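Local structure of cellulose 1,4-beta-cellobiosidase (Thermobifida fusca, 4JJJ) at residues W420-V425 / A439-W444; Q324-V329 / F415-W420. The protein probably hydrolyses cellulose as a cellobiohydrolase, this chain being its glycoside hydrolase family 48 catalytic domain. The protein carries 1 engineered substitution. All blocks are in the same frame, centred on the assembly; numbering follows the deposited sequence. Where two conformers were deposited one is given.

Both contacts use helix 416-432 of the helical GH48 domain, and their centres lie about 9 Å apart. Along the chain they come in series: contact 2 joins the loop between strand 321-323 and helix 329-337 to the start of helix 416-432, and contact 1 then pairs the next part of that helix with helix 435-450. Trp420 belongs to both. Arg424, from contact 1, ties them further: its NH1 probably donates to the backbone O atoms of both Gly325 and Gln327 in contact 2. The helix thus runs from the glycan pocket, at its beginning, toward a calcium site held by its neighbour.

Contact 1 of 2, residues W420-V425 / A439-W444; sequences WNMERV and AILDKW. With CA (calcium ion), chain G.
Helices 416-432 and 435-450 follow one another in the (α/α)6 fold, and Met422 of the first meets Trp444, Ile440 and Leu441 of the second. The short segments lie with axes 10.5 Å apart at 129° between their directions, so the chain largely doubles back. Met422 carries most of the contact and was modelled in two conformers. In the one described, CG, anti to the backbone N, sits over the six-membered ring of Trp444, 3.7 Å from the centroid, in a CH-pi contact. In this conformer SD lies over the five-membered ring of the same indole, 4.5 Å from its centroid, a Met-aromatic contact, and bends at chi2 and chi3 fold the chain so that CE also rests on the indole, 3.6 Å from Trp444 CD1. An unbranched, flexible thioether suits this place, since it can curl over a flat ring and still present its sulfur and methyl to aliphatic neighbours. The same conformer brings Met422 CE to Ile440 CG2 at 3.7 Å and SD to Leu441 CD2. Further along, Val425 CG1 packs against Leu441 CG at 4.0 Å, the branched valine lying against the base of the leucine fork. All five touching residues are buried, and the one polar side-chain nitrogen among them, Trp444 NE1, is satisfied by Gln418 OE1. Leu363 of helix 348-365 and Thr508 of helix 499-516 also border this apolar layer, on Val425 and Met422 respectively. As a separate feature of helix 435-450, Asp442 OD2 binds calcium at 2.2 Å, together with Glu438 and three waters, one of which donates to Asp442 OD1. An apolar seam between two consecutive helices that cross at a steep angle is what holds together the helical hairpins of an (α/α)6 barrel.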
loop_
_atom_site.group_PDB
_atom_site.type_symbol
_atom_site.label_atom_id
_atom_site.label_comp_id
_atom_site.label_asym_id
_atom_site.label_seq_id
_atom_site.Cartn_x
_atom_site.Cartn_y
_atom_site.Cartn_z
ATOM N N TRP A 420 -3.497 -3.781 10.256
ATOM C CA TRP A 420 -2.612 -2.681 9.839
ATOM C C TRP A 420 -3.203 -1.321 10.296
ATOM O O TRP A 420 -2.492 -0.451 10.875
ATOM C CB TRP A 420 -2.336 -2.709 8.392
ATOM C CG TRP A 420 -1.322 -3.665 7.942
ATOM C CD1 TRP A 420 -0.471 -4.385 8.692
ATOM C CD2 TRP A 420 -0.930 -3.888 6.569
ATOM N NE1 TRP A 420 0.365 -5.093 7.888
ATOM C CE2 TRP A 420 0.138 -4.782 6.582
ATOM C CE3 TRP A 420 -1.398 -3.382 5.354
ATOM C CZ2 TRP A 420 0.781 -5.185 5.430
ATOM C CZ3 TRP A 420 -0.758 -3.782 4.173
ATOM C CH2 TRP A 420 0.315 -4.662 4.222
ATOM N N ASN A 421 -4.523 -1.136 10.071
ATOM C CA ASN A 421 -5.180 0.085 10.551
ATOM C C ASN A 421 -5.258 0.133 12.064
ATOM O O ASN A 421 -4.814 1.114 12.715
ATOM C CB ASN A 421 -6.544 0.210 9.932
ATOM C CG ASN A 421 -7.409 1.169 10.688
ATOM O OD1 ASN A 421 -6.998 2.243 10.948
ATOM N ND2 ASN A 421 -8.704 0.835 10.793
ATOM N N MET A 422 -5.710 -0.944 12.652
ATOM C CA MET A 422 -5.995 -0.970 14.067
ATOM C C MET A 422 -4.764 -0.769 14.888
ATOM O O MET A 422 -4.836 -0.132 15.921
ATOM C CB MET A 422 -6.783 -2.185 14.576
ATOM C CG MET A 422 -7.612 -1.921 15.829
ATOM S SD MET A 422 -8.771 -0.539 15.772
ATOM C CE MET A 422 -9.783 -0.940 14.349
ATOM N N GLU A 423 -3.646 -1.339 14.441
ATOM C CA GLU A 423 -2.350 -1.118 15.197
ATOM C C GLU A 423 -2.017 0.388 15.315
ATOM O O GLU A 423 -1.575 0.827 16.371
ATOM C CB GLU A 423 -1.185 -1.809 14.535
ATOM C CG GLU A 423 0.034 -1.891 15.448
ATOM C CD GLU A 423 1.230 -2.489 14.785
ATOM O OE1 GLU A 423 1.068 -3.575 14.187
ATOM O OE2 GLU A 423 2.274 -1.870 14.924
ATOM N N ARG A 424 -2.347 1.138 14.271
ATOM C CA ARG A 424 -2.026 2.538 14.289
ATOM C C ARG A 424 -3.008 3.266 15.269
ATOM O O ARG A 424 -2.598 4.170 15.990
ATOM C CB ARG A 424 -2.168 3.136 12.908
ATOM C CG ARG A 424 -1.233 2.516 11.839
ATOM C CD ARG A 424 -1.872 2.640 10.481
ATOM N NE ARG A 424 -1.075 1.940 9.500
ATOM C CZ ARG A 424 -1.503 1.464 8.326
ATOM N NH1 ARG A 424 -2.719 1.677 7.976
ATOM N NH2 ARG A 424 -0.676 0.695 7.578
ATOM N N VAL A 425 -4.277 2.820 15.252
ATOM C CA VAL A 425 -5.281 3.331 16.212
ATOM C C VAL A 425 -4.838 3.011 17.638
ATOM O O VAL A 425 -4.955 3.870 18.525
ATOM C CB VAL A 425 -6.682 2.747 15.883
ATOM C CG1 VAL A 425 -7.725 3.252 16.882
ATOM C CG2 VAL A 425 -7.047 3.136 14.443
ATOM N N ALA A 439 -12.791 4.230 21.728
ATOM C CA ALA A 439 -14.129 3.694 21.416
ATOM C C ALA A 439 -14.072 2.699 20.313
ATOM O O ALA A 439 -14.758 1.671 20.393
ATOM C CB ALA A 439 -15.088 4.790 21.097
ATOM N N ILE A 440 -13.294 2.981 19.254
ATOM C CA ILE A 440 -13.135 1.973 18.181
ATOM C C ILE A 440 -12.533 0.682 18.708
ATOM O O ILE A 440 -13.032 -0.468 18.442
ATOM C CB ILE A 440 -12.277 2.591 17.040
ATOM C CG1 ILE A 440 -12.969 3.744 16.379
ATOM C CG2 ILE A 440 -12.018 1.508 15.981
ATOM C CD1 ILE A 440 -12.095 4.582 15.477
ATOM N N LEU A 441 -11.428 0.804 19.442
ATOM C CA LEU A 441 -10.731 -0.339 19.982
ATOM C C LEU A 441 -11.574 -1.177 20.943
ATOM O O LEU A 441 -11.559 -2.424 20.907
ATOM C CB LEU A 441 -9.518 0.189 20.718
ATOM C CG LEU A 441 -8.426 0.696 19.812
ATOM C CD1 LEU A 441 -7.469 1.624 20.566
ATOM C CD2 LEU A 441 -7.627 -0.468 19.245
ATOM N N ASP A 442 -12.407 -0.506 21.791
ATOM C CA ASP A 442 -13.174 -1.262 22.758
ATOM C C ASP A 442 -14.172 -2.190 22.073
ATOM O O ASP A 442 -14.549 -3.202 22.703
ATOM C CB ASP A 442 -13.877 -0.277 23.724
ATOM C CG ASP A 442 -12.930 0.314 24.801
ATOM O OD1 ASP A 442 -11.804 -0.093 25.032
ATOM O OD2 ASP A 442 -13.464 1.285 25.424
ATOM N N LYS A 443 -14.661 -1.821 20.891
ATOM C CA LYS A 443 -15.534 -2.703 20.143
ATOM C C LYS A 443 -14.784 -3.670 19.217
ATOM O O LYS A 443 -15.214 -4.797 19.021
ATOM C CB LYS A 443 -16.502 -1.824 19.391
ATOM C CG LYS A 443 -17.548 -2.641 18.647
ATOM C CD LYS A 443 -18.702 -1.845 18.044
ATOM C CE LYS A 443 -19.739 -2.760 17.380
ATOM N NZ LYS A 443 -20.981 -2.024 16.892
ATOM N N TRP A 444 -13.677 -3.250 18.660
ATOM C CA TRP A 444 -12.927 -4.128 17.737
ATOM C C TRP A 444 -12.172 -5.227 18.405
ATOM O O TRP A 444 -12.121 -6.346 17.908
ATOM C CB TRP A 444 -11.951 -3.222 16.852
ATOM C CG TRP A 444 -11.198 -3.938 15.814
ATOM C CD1 TRP A 444 -11.560 -4.030 14.478
ATOM C CD2 TRP A 444 -9.977 -4.636 15.950
ATOM N NE1 TRP A 444 -10.657 -4.737 13.803
ATOM C CE2 TRP A 444 -9.675 -5.181 14.669
ATOM C CE3 TRP A 444 -9.124 -4.895 16.996
ATOM C CZ2 TRP A 444 -8.521 -5.916 14.430
ATOM C CZ3 TRP A 444 -7.997 -5.672 16.767
ATOM C CH2 TRP A 444 -7.706 -6.160 15.524
HETATM CA CA CA G . -12.612 1.848 27.420
HETATM O O HOH W 1 -10.381 0.982 27.076
HETATM O O HOH W 2 -11.374 0.793 29.144
HETATM O O HOH W 3 -13.996 2.082 29.127
#

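Contact 2 of 2, residues Q324-V329 / F415-W420. With BGC (beta-D-glucopyranose), chain B.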
loop_
_atom_site.group_PDB
_atom_site.type_symbol
_atom_site.label_atom_id
_atom_site.label_comp_id
_atom_site.label_asym_id
_atom_site.label_seq_id
_atom_site.Cartn_x
_atom_site.Cartn_y
_atom_site.Cartn_z
ATOM N N GLN A 324 -10.226 1.799 4.621
ATOM C CA GLN A 324 -9.925 1.858 6.042
ATOM C C GLN A 324 -8.507 1.381 6.366
ATOM O O GLN A 324 -7.806 1.853 7.274
ATOM C CB GLN A 324 -10.911 1.001 6.865
ATOM C CG GLN A 324 -10.969 -0.498 6.559
ATOM C CD GLN A 324 -10.044 -1.345 7.377
ATOM O OE1 GLN A 324 -9.558 -0.912 8.427
ATOM N NE2 GLN A 324 -9.757 -2.571 6.909
ATOM N N GLY A 325 -8.063 0.379 5.657
ATOM C CA GLY A 325 -6.756 -0.264 5.910
ATOM C C GLY A 325 -5.588 0.615 5.651
ATOM O O GLY A 325 -4.446 0.262 6.139
ATOM N N TYR A 326 -5.764 1.692 4.902
ATOM C CA TYR A 326 -4.708 2.670 4.596
ATOM C C TYR A 326 -4.590 3.761 5.634
ATOM O O TYR A 326 -3.620 4.465 5.706
ATOM C CB TYR A 326 -4.879 3.334 3.215
ATOM C CG TYR A 326 -4.494 2.451 2.048
ATOM C CD1 TYR A 326 -4.674 1.093 2.025
ATOM C CD2 TYR A 326 -4.062 3.101 0.895
ATOM C CE1 TYR A 326 -4.330 0.362 0.912
ATOM C CE2 TYR A 326 -3.669 2.383 -0.230
ATOM C CZ TYR A 326 -3.800 1.051 -0.219
ATOM O OH TYR A 326 -3.384 0.337 -1.323
ATOM N N GLN A 327 -5.672 3.994 6.404
ATOM C CA GLN A 327 -5.642 5.190 7.223
ATOM C C GLN A 327 -4.590 5.091 8.307
ATOM O O GLN A 327 -4.303 3.984 8.773
ATOM C CB GLN A 327 -7.015 5.507 7.841
ATOM C CG GLN A 327 -8.194 5.468 6.832
ATOM C CD GLN A 327 -7.896 6.337 5.593
ATOM O OE1 GLN A 327 -7.880 5.758 4.446
ATOM N NE2 GLN A 327 -7.542 7.498 5.742
ATOM N N ASN A 328 -4.089 6.236 8.721
ATOM C CA ASN A 328 -2.988 6.218 9.656
ATOM C C ASN A 328 -3.132 7.382 10.582
ATOM O O ASN A 328 -2.555 8.451 10.372
ATOM C CB ASN A 328 -1.638 6.225 8.941
ATOM C CG ASN A 328 -0.524 5.778 9.829
ATOM O OD1 ASN A 328 -0.486 6.111 11.009
ATOM N ND2 ASN A 328 0.394 4.961 9.285
ATOM N N VAL A 329 -3.902 7.100 11.630
ATOM C CA VAL A 329 -4.225 8.179 12.543
ATOM C C VAL A 329 -2.979 8.578 13.354
ATOM O O VAL A 329 -2.930 9.708 13.903
ATOM C CB VAL A 329 -5.369 7.789 13.439
ATOM C CG1 VAL A 329 -6.631 7.662 12.573
ATOM C CG2 VAL A 329 -5.096 6.618 14.360
ATOM N N PHE A 415 -8.200 -9.830 6.205
ATOM C CA PHE A 415 -8.077 -9.409 7.595
ATOM C C PHE A 415 -6.827 -8.605 7.896
ATOM O O PHE A 415 -6.875 -7.840 8.862
ATOM C CB PHE A 415 -8.205 -10.581 8.544
ATOM C CG PHE A 415 -8.123 -10.251 9.986
ATOM C CD1 PHE A 415 -9.226 -9.774 10.716
ATOM C CD2 PHE A 415 -6.944 -10.412 10.647
ATOM C CE1 PHE A 415 -9.165 -9.498 12.064
ATOM C CE2 PHE A 415 -6.842 -10.124 11.991
ATOM C CZ PHE A 415 -7.972 -9.689 12.714
ATOM N N GLY A 416 -5.817 -8.749 7.093
ATOM C CA GLY A 416 -4.598 -7.957 7.313
ATOM C C GLY A 416 -4.867 -6.477 7.399
ATOM O O GLY A 416 -4.224 -5.767 8.176
ATOM N N PHE A 417 -5.801 -5.936 6.612
ATOM C CA PHE A 417 -5.998 -4.516 6.670
ATOM C C PHE A 417 -6.614 -4.079 7.987
ATOM O O PHE A 417 -6.425 -2.967 8.449
ATOM C CB PHE A 417 -6.904 -4.097 5.519
ATOM C CG PHE A 417 -6.242 -3.911 4.199
ATOM C CD1 PHE A 417 -5.099 -3.125 4.064
ATOM C CD2 PHE A 417 -6.714 -4.589 3.115
ATOM C CE1 PHE A 417 -4.507 -2.924 2.789
ATOM C CE2 PHE A 417 -6.121 -4.413 1.899
ATOM C CZ PHE A 417 -5.043 -3.587 1.739
ATOM N N GLN A 418 -7.357 -4.991 8.642
ATOM C CA GLN A 418 -7.938 -4.705 9.975
ATOM C C GLN A 418 -6.839 -4.374 10.960
ATOM O O GLN A 418 -6.873 -3.335 11.637
ATOM C CB GLN A 418 -8.696 -5.856 10.580
ATOM C CG GLN A 418 -9.954 -6.307 9.839
ATOM C CD GLN A 418 -10.988 -5.268 9.819
ATOM O OE1 GLN A 418 -11.417 -4.726 10.911
ATOM N NE2 GLN A 418 -11.448 -4.897 8.620
ATOM N N VAL A 419 -5.788 -5.227 11.002
ATOM C CA VAL A 419 -4.662 -5.047 11.951
ATOM C C VAL A 419 -3.733 -3.968 11.517
ATOM O O VAL A 419 -3.152 -3.272 12.387
ATOM C CB VAL A 419 -4.021 -6.379 12.301
ATOM C CG1 VAL A 419 -4.948 -7.230 13.154
ATOM C CG2 VAL A 419 -3.562 -7.167 11.097
ATOM N N TRP A 420 -3.497 -3.781 10.256
ATOM C CA TRP A 420 -2.612 -2.681 9.839
ATOM C C TRP A 420 -3.203 -1.321 10.296
ATOM O O TRP A 420 -2.492 -0.451 10.875
ATOM C CB TRP A 420 -2.336 -2.709 8.392
ATOM C CG TRP A 420 -1.322 -3.665 7.942
ATOM C CD1 TRP A 420 -0.471 -4.385 8.692
ATOM C CD2 TRP A 420 -0.930 -3.888 6.569
ATOM N NE1 TRP A 420 0.365 -5.093 7.888
ATOM C CE2 TRP A 420 0.138 -4.782 6.582
ATOM C CE3 TRP A 420 -1.398 -3.382 5.354
ATOM C CZ2 TRP A 420 0.781 -5.185 5.430
ATOM C CZ3 TRP A 420 -0.758 -3.782 4.173
ATOM C CH2 TRP A 420 0.315 -4.662 4.222
HETATM C C2 BGC B . 1.009 -8.348 0.287
HETATM C C3 BGC B . 1.230 -6.866 0.582
HETATM C C4 BGC B . -0.070 -6.059 0.296
HETATM C C5 BGC B . -1.319 -6.721 0.929
HETATM C C6 BGC B . -2.578 -6.017 0.482
HETATM C C1 BGC B . -0.218 -8.889 0.997
HETATM O O2 BGC B . 2.130 -9.098 0.736
HETATM O O3 BGC B . 2.343 -6.425 -0.233
HETATM O O4 BGC B . 0.114 -4.718 0.794
HETATM O O5 BGC B . -1.337 -8.101 0.544
HETATM O O6 BGC B . -2.691 -6.026 -0.929
HETATM O O HOH W 4 -9.068 -1.641 10.933
#
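Phe417, in the first turn of helix 416-432, packs against Gln324, Gly325 and Tyr326 of the 3-10 turn 324-326. Its CB lies 3.5 Å from Gln324 NE2, and the amide stands nearly upright to the phenyl plane, at 85°. Phe417 CD1 comes within 3.8 Å of Gly325 CA; a CB on Gly325 would collide with Phe417 CD1, so a residue with no side chain suits the place. Farther out, Phe417 CE1 meets the edge of the tyrosine ring at Tyr326 CE1, 3.8 Å away, the two side chains running side by side. Tyr326 is itself stacked on Trp299, and Phe417 CZ reaches C6 of a bound glucose at 3.7 Å. An alanine in place of Phe417 would probably open a gap between Gly325, Tyr326 and the sugar, taking from Tyr326 CE1 and the sugar C6 the phenyl contact they have here. Gln418 comes next. Its backbone O and Gln324 OE1 share one water, which donates to both, at 2.9 Å and 2.7 Å respectively. Chi1 of 60° puts Gln324 CG between the backbone N and the carbonyl carbon, and the bend at chi2 turns CD toward helix 416-432. The two amide nitrogens, Gln324 NE2 and Gln418 NE2, approach one another without bonding, both being donors; Gln324 NE2 donates a hydrogen bond to Asn412 OD1, and Gln418 OE1 accepts from Ile373 N. Glutamine suits both places because its amide can donate and accept at once. Trp420 ends the walk: its CH2 puts the indole edge against glucose O4, in plane, 3.4 Å away, while NE1 bonds Glu625 OE2. Trp420 also lies beside Glu51, the predicted proton donor. Phe417 and Trp420, and Tyr326 at another part of the bound glycan, line the sugar-binding cleft, as aromatic side chains commonly do in cellulases.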